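Long-range contacts in cortical-lytic enzyme (Clostridium perfringens, PDB 5JIP), which probably hydrolyses the glycan strands of spore-cortex peptidoglycan during germination, as a family 25 muramidase (lysozyme) that also binds magnesium: residues 12-17 / 34-39; 200-205 / 219-224. One frame throughout, in Å; residues are numbered along the deposited sequence.

Contact 1: 12-17 / 34-39; sequences LSTFGP and NSDFIY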
ATOM      1  N   LEU A  12     -12.548  18.361  -6.004  1.00 11.70           N
ATOM      2  CA  LEU A  12     -12.610  17.007  -6.510  1.00 13.18           C
ATOM      3  C   LEU A  12     -13.514  16.118  -5.675  1.00 10.73           C
ATOM      4  O   LEU A  12     -13.712  14.959  -6.048  1.00  8.88           O
ATOM      5  CB  LEU A  12     -11.213  16.377  -6.566  1.00 11.70           C
ATOM      6  CG  LEU A  12     -10.257  17.100  -7.518  1.00 19.78           C
ATOM      7  CD1 LEU A  12      -8.849  16.521  -7.393  1.00 28.84           C
ATOM      8  CD2 LEU A  12     -10.772  16.997  -8.957  1.00 26.49           C
ATOM      9  N   SER A  13     -14.039  16.613  -4.553  1.00  9.58           N
ATOM     10  CA  SER A  13     -14.782  15.739  -3.657  1.00  6.82           C
ATOM     11  C   SER A  13     -15.980  15.123  -4.371  1.00  9.42           C
ATOM     12  O   SER A  13     -16.756  15.824  -5.031  1.00  9.53           O
ATOM     13  CB  SER A  13     -15.260  16.508  -2.424  1.00  8.36           C
ATOM     14  OG  SER A  13     -14.172  16.967  -1.629  1.00  7.61           O
ATOM     15  N   THR A  14     -16.154  13.812  -4.188  1.00  8.49           N
ATOM     16  CA  THR A  14     -17.359  13.151  -4.665  1.00  9.96           C
ATOM     17  C   THR A  14     -18.546  13.513  -3.773  1.00  9.41           C
ATOM     18  O   THR A  14     -18.404  14.087  -2.694  1.00  8.23           O
ATOM     19  CB  THR A  14     -17.169  11.636  -4.705  1.00  8.55           C
ATOM     20  OG1 THR A  14     -16.714  11.168  -3.437  1.00  8.81           O
ATOM     21  CG2 THR A  14     -16.147  11.240  -5.794  1.00 10.45           C
ATOM     22  N   PHE A  15     -19.730  13.140  -4.237  1.00  8.43           N
ATOM     23  CA  PHE A  15     -20.965  13.626  -3.645  1.00  7.15           C
ATOM     24  C   PHE A  15     -22.074  12.608  -3.842  1.00  8.27           C
ATOM     25  O   PHE A  15     -22.203  12.019  -4.916  1.00  9.00           O
ATOM     26  CB  PHE A  15     -21.339  14.969  -4.275  1.00 10.76           C
ATOM     27  CG  PHE A  15     -22.747  15.408  -3.989  1.00  9.44           C
ATOM     28  CD1 PHE A  15     -23.046  16.170  -2.879  1.00  8.84           C
ATOM     29  CD2 PHE A  15     -23.763  15.066  -4.849  1.00  8.22           C
ATOM     30  CE1 PHE A  15     -24.357  16.575  -2.609  1.00 10.66           C
ATOM     31  CE2 PHE A  15     -25.068  15.470  -4.603  1.00 13.28           C
ATOM     32  CZ  PHE A  15     -25.365  16.235  -3.490  1.00  9.21           C
ATOM     33  N   GLY A  16     -22.907  12.443  -2.823  1.00  7.40           N
ATOM     34  CA  GLY A  16     -24.045  11.580  -2.965  1.00  7.17           C
ATOM     35  C   GLY A  16     -24.900  11.539  -1.724  1.00  7.60           C
ATOM     36  O   GLY A  16     -24.461  11.900  -0.612  1.00  4.60           O
ATOM     37  N   PRO A  17     -26.131  11.056  -1.884  1.00  5.86           N
ATOM     38  CA  PRO A  17     -27.058  10.978  -0.760  1.00  6.52           C
ATOM     39  C   PRO A  17     -26.938   9.663  -0.009  1.00  7.15           C
ATOM     40  O   PRO A  17     -26.392   8.677  -0.506  1.00  6.39           O
ATOM     41  CB  PRO A  17     -28.421  11.077  -1.459  1.00  8.07           C
ATOM     42  CG  PRO A  17     -28.185  10.294  -2.736  1.00  7.14           C
ATOM     43  CD  PRO A  17     -26.789  10.690  -3.161  1.00  5.48           C
ATOM     44  N   ASN A  34     -26.460  12.786 -11.124  1.00  9.43           N
ATOM     45  CA  ASN A  34     -25.956  13.809 -10.224  1.00 12.57           C
ATOM     46  C   ASN A  34     -25.245  13.277  -8.987  1.00 10.17           C
ATOM     47  O   ASN A  34     -24.694  14.083  -8.233  1.00 11.35           O
ATOM     48  CB  ASN A  34     -27.089  14.781  -9.821  1.00 12.84           C
ATOM     49  CG  ASN A  34     -28.226  14.120  -9.057  1.00 13.81           C
ATOM     50  OD1 ASN A  34     -28.066  13.063  -8.417  1.00 11.39           O
ATOM     51  ND2 ASN A  34     -29.399  14.753  -9.117  1.00 12.51           N
ATOM     52  N   SER A  35     -25.208  11.967  -8.769  1.00 11.12           N
ATOM     53  CA  SER A  35     -24.603  11.387  -7.579  1.00  8.76           C
ATOM     54  C   SER A  35     -23.469  10.451  -7.970  1.00 10.47           C
ATOM     55  O   SER A  35     -23.633   9.615  -8.865  1.00 11.64           O
ATOM     56  CB  SER A  35     -25.651  10.633  -6.755  1.00 10.43           C
ATOM     57  OG  SER A  35     -26.717  11.484  -6.386  1.00 11.37           O
ATOM     58  N   ASP A  36     -22.325  10.583  -7.291  1.00  7.16           N
ATOM     59  CA  ASP A  36     -21.210   9.660  -7.503  1.00  9.65           C
ATOM     60  C   ASP A  36     -21.423   8.334  -6.799  1.00 10.56           C
ATOM     61  O   ASP A  36     -20.832   7.320  -7.191  1.00  8.45           O
ATOM     62  CB  ASP A  36     -19.913  10.280  -7.001  1.00 10.24           C
ATOM     63  CG  ASP A  36     -19.549  11.546  -7.742  1.00 12.06           C
ATOM     64  OD1 ASP A  36     -19.244  11.469  -8.950  1.00 11.53           O
ATOM     65  OD2 ASP A  36     -19.555  12.608  -7.123  1.00  9.00           O
ATOM     66  N   PHE A  37     -22.246   8.324  -5.761  1.00  7.55           N
ATOM     67  CA  PHE A  37     -22.484   7.126  -4.973  1.00  8.46           C
ATOM     68  C   PHE A  37     -23.813   7.321  -4.273  1.00  4.19           C
ATOM     69  O   PHE A  37     -24.294   8.451  -4.131  1.00  5.97           O
ATOM     70  CB  PHE A  37     -21.365   6.884  -3.932  1.00  6.95           C
ATOM     71  CG  PHE A  37     -21.159   8.050  -2.984  1.00  8.01           C
ATOM     72  CD1 PHE A  37     -21.991   8.238  -1.880  1.00  7.71           C
ATOM     73  CD2 PHE A  37     -20.163   8.978  -3.215  1.00  7.78           C
ATOM     74  CE1 PHE A  37     -21.824   9.310  -1.036  1.00  7.49           C
ATOM     75  CE2 PHE A  37     -19.983  10.049  -2.365  1.00  8.77           C
ATOM     76  CZ  PHE A  37     -20.816  10.217  -1.264  1.00  8.77           C
ATOM     77  N   ILE A  38     -24.407   6.209  -3.840  1.00  6.30           N
ATOM     78  CA  ILE A  38     -25.595   6.236  -2.987  1.00  6.88           C
ATOM     79  C   ILE A  38     -25.410   5.234  -1.855  1.00  4.92           C
ATOM     80  O   ILE A  38     -25.134   4.048  -2.094  1.00  5.75           O
ATOM     81  CB  ILE A  38     -26.899   5.898  -3.754  1.00  6.73           C
ATOM     82  CG1 ILE A  38     -27.173   6.933  -4.836  1.00  9.23           C
ATOM     83  CG2 ILE A  38     -28.076   5.802  -2.790  1.00  5.17           C
ATOM     84  CD1 ILE A  38     -28.274   6.512  -5.775  1.00  7.45           C
ATOM     85  N   TYR A  39     -25.639   5.687  -0.620  1.00  5.80           N
ATOM     86  CA  TYR A  39     -25.747   4.801   0.539  1.00  5.50           C
ATOM     87  C   TYR A  39     -27.206   4.529   0.895  1.00  5.24           C
ATOM     88  O   TYR A  39     -28.050   5.419   0.810  1.00  6.78           O
ATOM     89  CB  TYR A  39     -25.024   5.387   1.752  1.00  5.40           C
ATOM     90  CG  TYR A  39     -23.617   4.832   1.890  1.00  5.72           C
ATOM     91  CD1 TYR A  39     -23.392   3.527   2.324  1.00  5.23           C
ATOM     92  CD2 TYR A  39     -22.519   5.604   1.571  1.00  4.30           C
ATOM     93  CE1 TYR A  39     -22.111   3.025   2.449  1.00  5.08           C
ATOM     94  CE2 TYR A  39     -21.230   5.101   1.675  1.00  4.96           C
ATOM     95  CZ  TYR A  39     -21.024   3.824   2.099  1.00  5.72           C
ATOM     96  OH  TYR A  39     -19.719   3.387   2.170  1.00  5.12           O
TER
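With chi1 at -62°, CG of Asp36 sits anti to its own carbonyl carbon, and this swings the carboxylate over to the backbone of Thr14 and Phe15. Asp36 OD2 accepts the N-H of Phe15 N at 2.9 Å through its anti lone pair, a rather bent bond. The exchange is completed in the other direction by Asp36 N, which lies 2.8 Å from Phe15 O and nearly on the axis of that carbonyl, so one residue grips both polar backbone groups of Phe15. Phe37 takes the crowded position between its backbone N and carbonyl carbon (chi1 57°), laying its ring against the backbone of 15-16: Gly16 CA stands over the face in a CH-pi contact, 4.0 Å from the centroid of the Phe37 ring, while Thr14 meets the ring edge. Thr14 OG1 itself bonds to Pro223 O. Phe37 O is buried without a hydrogen-bonding partner; Gly16 CA makes a CA-H...O contact with it at 3.3 Å. Beyond it, Pro17 CG packs on Ile38 CG1, and Tyr39 N binds Pro17 O at 3.1 Å. This last bond joins parallel strands 15-19 and 38-44, linked through helix 28-34: a beta-alpha-beta unit of the TIM-barrel-like family 25 fold.

Contact 2: 200-205 / 219-224; sequences TMWQFT and LNWGPN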
ATOM      1  N   THR A 200     -13.294  10.168   5.721  1.00  5.82           N
ATOM      2  CA  THR A 200     -13.512   9.600   4.410  1.00  7.66           C
ATOM      3  C   THR A 200     -14.761  10.190   3.758  1.00  5.92           C
ATOM      4  O   THR A 200     -14.752  10.475   2.551  1.00  7.37           O
ATOM      5  CB  THR A 200     -13.616   8.078   4.555  1.00  7.88           C
ATOM      6  OG1 THR A 200     -12.357   7.587   5.033  1.00  8.25           O
ATOM      7  CG2 THR A 200     -13.990   7.414   3.272  1.00  6.30           C
ATOM      8  N   MET A 201     -15.840  10.357   4.532  1.00  4.70           N
ATOM      9  CA  MET A 201     -17.035  11.062   4.068  1.00  5.99           C
ATOM     10  C   MET A 201     -17.512  12.001   5.163  1.00  8.87           C
ATOM     11  O   MET A 201     -17.241  11.796   6.348  1.00  5.23           O
ATOM     12  CB  MET A 201     -18.152  10.098   3.690  1.00  5.43           C
ATOM     13  CG  MET A 201     -17.845   9.260   2.473  1.00 17.93           C
ATOM     14  SD  MET A 201     -19.213   8.150   1.968  1.00 18.30           S
ATOM     15  CE  MET A 201     -20.669   8.974   2.523  1.00  5.16           C
ATOM     16  N   TRP A 202     -18.201  13.045   4.738  1.00  4.12           N
ATOM     17  CA  TRP A 202     -18.748  14.072   5.620  1.00  5.25           C
ATOM     18  C   TRP A 202     -20.210  14.289   5.245  1.00  6.79           C
ATOM     19  O   TRP A 202     -20.504  14.730   4.128  1.00  6.19           O
ATOM     20  CB  TRP A 202     -17.946  15.365   5.493  1.00  7.96           C
ATOM     21  CG  TRP A 202     -18.546  16.591   6.126  1.00  8.29           C
ATOM     22  CD1 TRP A 202     -19.454  16.653   7.137  1.00  8.19           C
ATOM     23  CD2 TRP A 202     -18.272  17.953   5.749  1.00  6.22           C
ATOM     24  NE1 TRP A 202     -19.750  17.980   7.438  1.00  8.65           N
ATOM     25  CE2 TRP A 202     -19.046  18.787   6.578  1.00  8.25           C
ATOM     26  CE3 TRP A 202     -17.436  18.536   4.797  1.00  9.33           C
ATOM     27  CZ2 TRP A 202     -19.000  20.174   6.480  1.00  6.83           C
ATOM     28  CZ3 TRP A 202     -17.404  19.911   4.696  1.00  8.60           C
ATOM     29  CH2 TRP A 202     -18.168  20.712   5.531  1.00  9.13           C
ATOM     30  N   GLN A 203     -21.114  13.923   6.157  1.00  7.37           N
ATOM     31  CA  GLN A 203     -22.536  14.205   6.013  1.00  5.21           C
ATOM     32  C   GLN A 203     -22.760  15.624   6.515  1.00  5.88           C
ATOM     33  O   GLN A 203     -22.640  15.883   7.719  1.00  7.23           O
ATOM     34  CB  GLN A 203     -23.372  13.220   6.816  1.00  5.39           C
ATOM     35  CG  GLN A 203     -24.850  13.261   6.472  1.00  7.54           C
ATOM     36  CD  GLN A 203     -25.609  12.313   7.345  1.00  7.14           C
ATOM     37  OE1 GLN A 203     -25.760  12.547   8.537  1.00  9.81           O
ATOM     38  NE2 GLN A 203     -26.088  11.219   6.755  1.00  6.15           N
ATOM     39  N   PHE A 204     -22.989  16.554   5.589  1.00  6.78           N
ATOM     40  CA  PHE A 204     -23.055  17.967   5.944  1.00  6.51           C
ATOM     41  C   PHE A 204     -24.480  18.483   6.100  1.00  9.68           C
ATOM     42  O   PHE A 204     -24.668  19.595   6.599  1.00  9.43           O
ATOM     43  CB  PHE A 204     -22.283  18.819   4.915  1.00  9.66           C
ATOM     44  CG  PHE A 204     -22.850  18.769   3.521  1.00  5.38           C
ATOM     45  CD1 PHE A 204     -22.420  17.793   2.624  1.00  6.45           C
ATOM     46  CD2 PHE A 204     -23.809  19.676   3.114  1.00  9.35           C
ATOM     47  CE1 PHE A 204     -22.939  17.722   1.349  1.00  9.38           C
ATOM     48  CE2 PHE A 204     -24.345  19.607   1.831  1.00 11.23           C
ATOM     49  CZ  PHE A 204     -23.915  18.621   0.955  1.00  8.93           C
ATOM     50  N   THR A 205     -25.495  17.703   5.724  1.00  8.75           N
ATOM     51  CA  THR A 205     -26.859  18.121   5.983  1.00  8.65           C
ATOM     52  C   THR A 205     -27.743  16.895   6.051  1.00  9.69           C
ATOM     53  O   THR A 205     -27.430  15.856   5.466  1.00  7.75           O
ATOM     54  CB  THR A 205     -27.372  19.072   4.898  1.00 10.19           C
ATOM     55  OG1 THR A 205     -28.681  19.510   5.241  1.00 13.01           O
ATOM     56  CG2 THR A 205     -27.417  18.380   3.566  1.00 10.37           C
ATOM     57  N   LEU A 219     -27.117  14.476   2.646  1.00  6.99           N
ATOM     58  CA  LEU A 219     -26.128  14.637   1.586  1.00  6.17           C
ATOM     59  C   LEU A 219     -24.713  14.584   2.155  1.00  6.73           C
ATOM     60  O   LEU A 219     -24.455  14.997   3.294  1.00  8.77           O
ATOM     61  CB  LEU A 219     -26.321  15.937   0.841  1.00  7.86           C
ATOM     62  CG  LEU A 219     -27.674  16.072   0.108  1.00  7.34           C
ATOM     63  CD1 LEU A 219     -27.778  17.452  -0.494  1.00  9.58           C
ATOM     64  CD2 LEU A 219     -27.853  14.957  -0.943  1.00  6.49           C
ATOM     65  N   ASN A 220     -23.788  14.112   1.323  1.00  6.84           N
ATOM     66  CA  ASN A 220     -22.458  13.733   1.785  1.00  4.83           C
ATOM     67  C   ASN A 220     -21.394  14.132   0.781  1.00  7.20           C
ATOM     68  O   ASN A 220     -21.573  13.974  -0.434  1.00  6.83           O
ATOM     69  CB  ASN A 220     -22.340  12.219   1.980  1.00  7.84           C
ATOM     70  CG  ASN A 220     -23.396  11.665   2.909  1.00  8.27           C
ATOM     71  OD1 ASN A 220     -23.279  11.779   4.119  1.00  7.34           O
ATOM     72  ND2 ASN A 220     -24.402  11.001   2.344  1.00  5.67           N
ATOM     73  N   TRP A 221     -20.274  14.610   1.306  1.00  6.82           N
ATOM     74  CA  TRP A 221     -19.038  14.694   0.550  1.00  6.01           C
ATOM     75  C   TRP A 221     -18.204  13.444   0.794  1.00  6.51           C
ATOM     76  O   TRP A 221     -18.119  12.939   1.922  1.00  7.01           O
ATOM     77  CB  TRP A 221     -18.216  15.930   0.941  1.00  8.30           C
ATOM     78  CG  TRP A 221     -18.924  17.231   0.762  1.00  7.05           C
ATOM     79  CD1 TRP A 221     -19.287  18.094   1.747  1.00  6.28           C
ATOM     80  CD2 TRP A 221     -19.372  17.813  -0.478  1.00  7.59           C
ATOM     81  NE1 TRP A 221     -19.916  19.188   1.213  1.00  9.02           N
ATOM     82  CE2 TRP A 221     -19.998  19.040  -0.152  1.00 10.33           C
ATOM     83  CE3 TRP A 221     -19.287  17.431  -1.818  1.00  6.70           C
ATOM     84  CZ2 TRP A 221     -20.532  19.884  -1.117  1.00 11.60           C
ATOM     85  CZ3 TRP A 221     -19.845  18.263  -2.794  1.00 12.12           C
ATOM     86  CH2 TRP A 221     -20.449  19.485  -2.435  1.00 13.26           C
ATOM     87  N   GLY A 222     -17.568  12.971  -0.269  1.00  8.08           N
ATOM     88  CA  GLY A 222     -16.711  11.815  -0.201  1.00  6.28           C
ATOM     89  C   GLY A 222     -15.288  12.108  -0.644  1.00  7.22           C
ATOM     90  O   GLY A 222     -14.892  13.260  -0.867  1.00  6.97           O
ATOM     91  N   PRO A 223     -14.501  11.043  -0.793  1.00  8.47           N
ATOM     92  CA  PRO A 223     -13.128  11.171  -1.290  1.00 11.05           C
ATOM     93  C   PRO A 223     -13.064  11.775  -2.688  1.00 12.30           C
ATOM     94  O   PRO A 223     -14.043  11.835  -3.427  1.00  8.22           O
ATOM     95  CB  PRO A 223     -12.613   9.722  -1.300  1.00  8.06           C
ATOM     96  CG  PRO A 223     -13.576   8.942  -0.472  1.00 11.89           C
ATOM     97  CD  PRO A 223     -14.886   9.644  -0.578  1.00  6.55           C
ATOM     98  N   ASN A 224     -11.856  12.209  -3.056  1.00 10.07           N
ATOM     99  CA  ASN A 224     -11.626  12.769  -4.377  1.00 10.82           C
ATOM    100  C   ASN A 224     -11.912  11.775  -5.486  1.00 11.87           C
ATOM    101  O   ASN A 224     -12.258  12.178  -6.605  1.00 14.62           O
ATOM    102  CB  ASN A 224     -10.192  13.253  -4.472  1.00 11.55           C
ATOM    103  CG  ASN A 224      -9.951  14.475  -3.622  1.00 18.68           C
ATOM    104  OD1 ASN A 224     -10.854  14.958  -2.931  1.00 15.31           O
ATOM    105  ND2 ASN A 224      -8.743  15.000  -3.682  1.00 20.03           N
TER
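Trp202, Phe204 and Trp221 gather into an aromatic cluster on antiparallel strands 201-208 and 217-221. Trp202 CG is anti to the backbone N (chi1 168°) but Trp221 CG anti to the carbonyl carbon (chi1 -58°), so indoles leaving the sheet on the same side meet obliquely, CE3 of Trp202 touching CD1 of Trp221 at 3.6 Å. Beneath them the two residues form a hydrogen-bonded pair, with Trp202 N 2.8 Å from Trp221 O and an equally short bond returning from Trp221 N to Trp202 O. A beta bulge between Gln203 and Thr205 shifts the register, and in it Phe204 adopts the crowded chi1 of 63°. Its ring thereby lies over the five-membered ring of Trp221 in an offset stack, centroids 4.2 Å apart, while Phe204 CZ reaches Leu219 CB. On the opposite face Gln203 and Asn220 extend side by side, and Met201, bent at chi3, brings CE against Asn220 CB. Gln203 OE1 bonds to Tyr180 and Tyr149, Asn220 OD1 to Trp176 NE1. The chemistry is thus split by face, aromatic stacking on one side and amides on the other, where Asn220 ND2 and Gln203 NE2 both bond to Asp18 OD1 and would probably help stabilise a negative charge there.

The centres of contacts 1 and 2 lie about 8 Å apart, on the same side of the chain's centre. They follow in series: 12-17 / 34-39 closes long before 200-205 / 219-224 opens. Both belong to one mixed, curled sheet in which strand 15-19 is flanked by 38-44, parallel, and by 217-221, antiparallel. Thr14 stitches them together through backbone as well as side chain, Thr14 O lying 2.8 Å from Gly222 N in a probable hydrogen bond. Phe15 also packs against Asn220. The start of the barrel-like domain is therefore sewn to its closing hairpin, and the chain just beyond 219-224 continues to the magnesium ligands Asp227 and Met230.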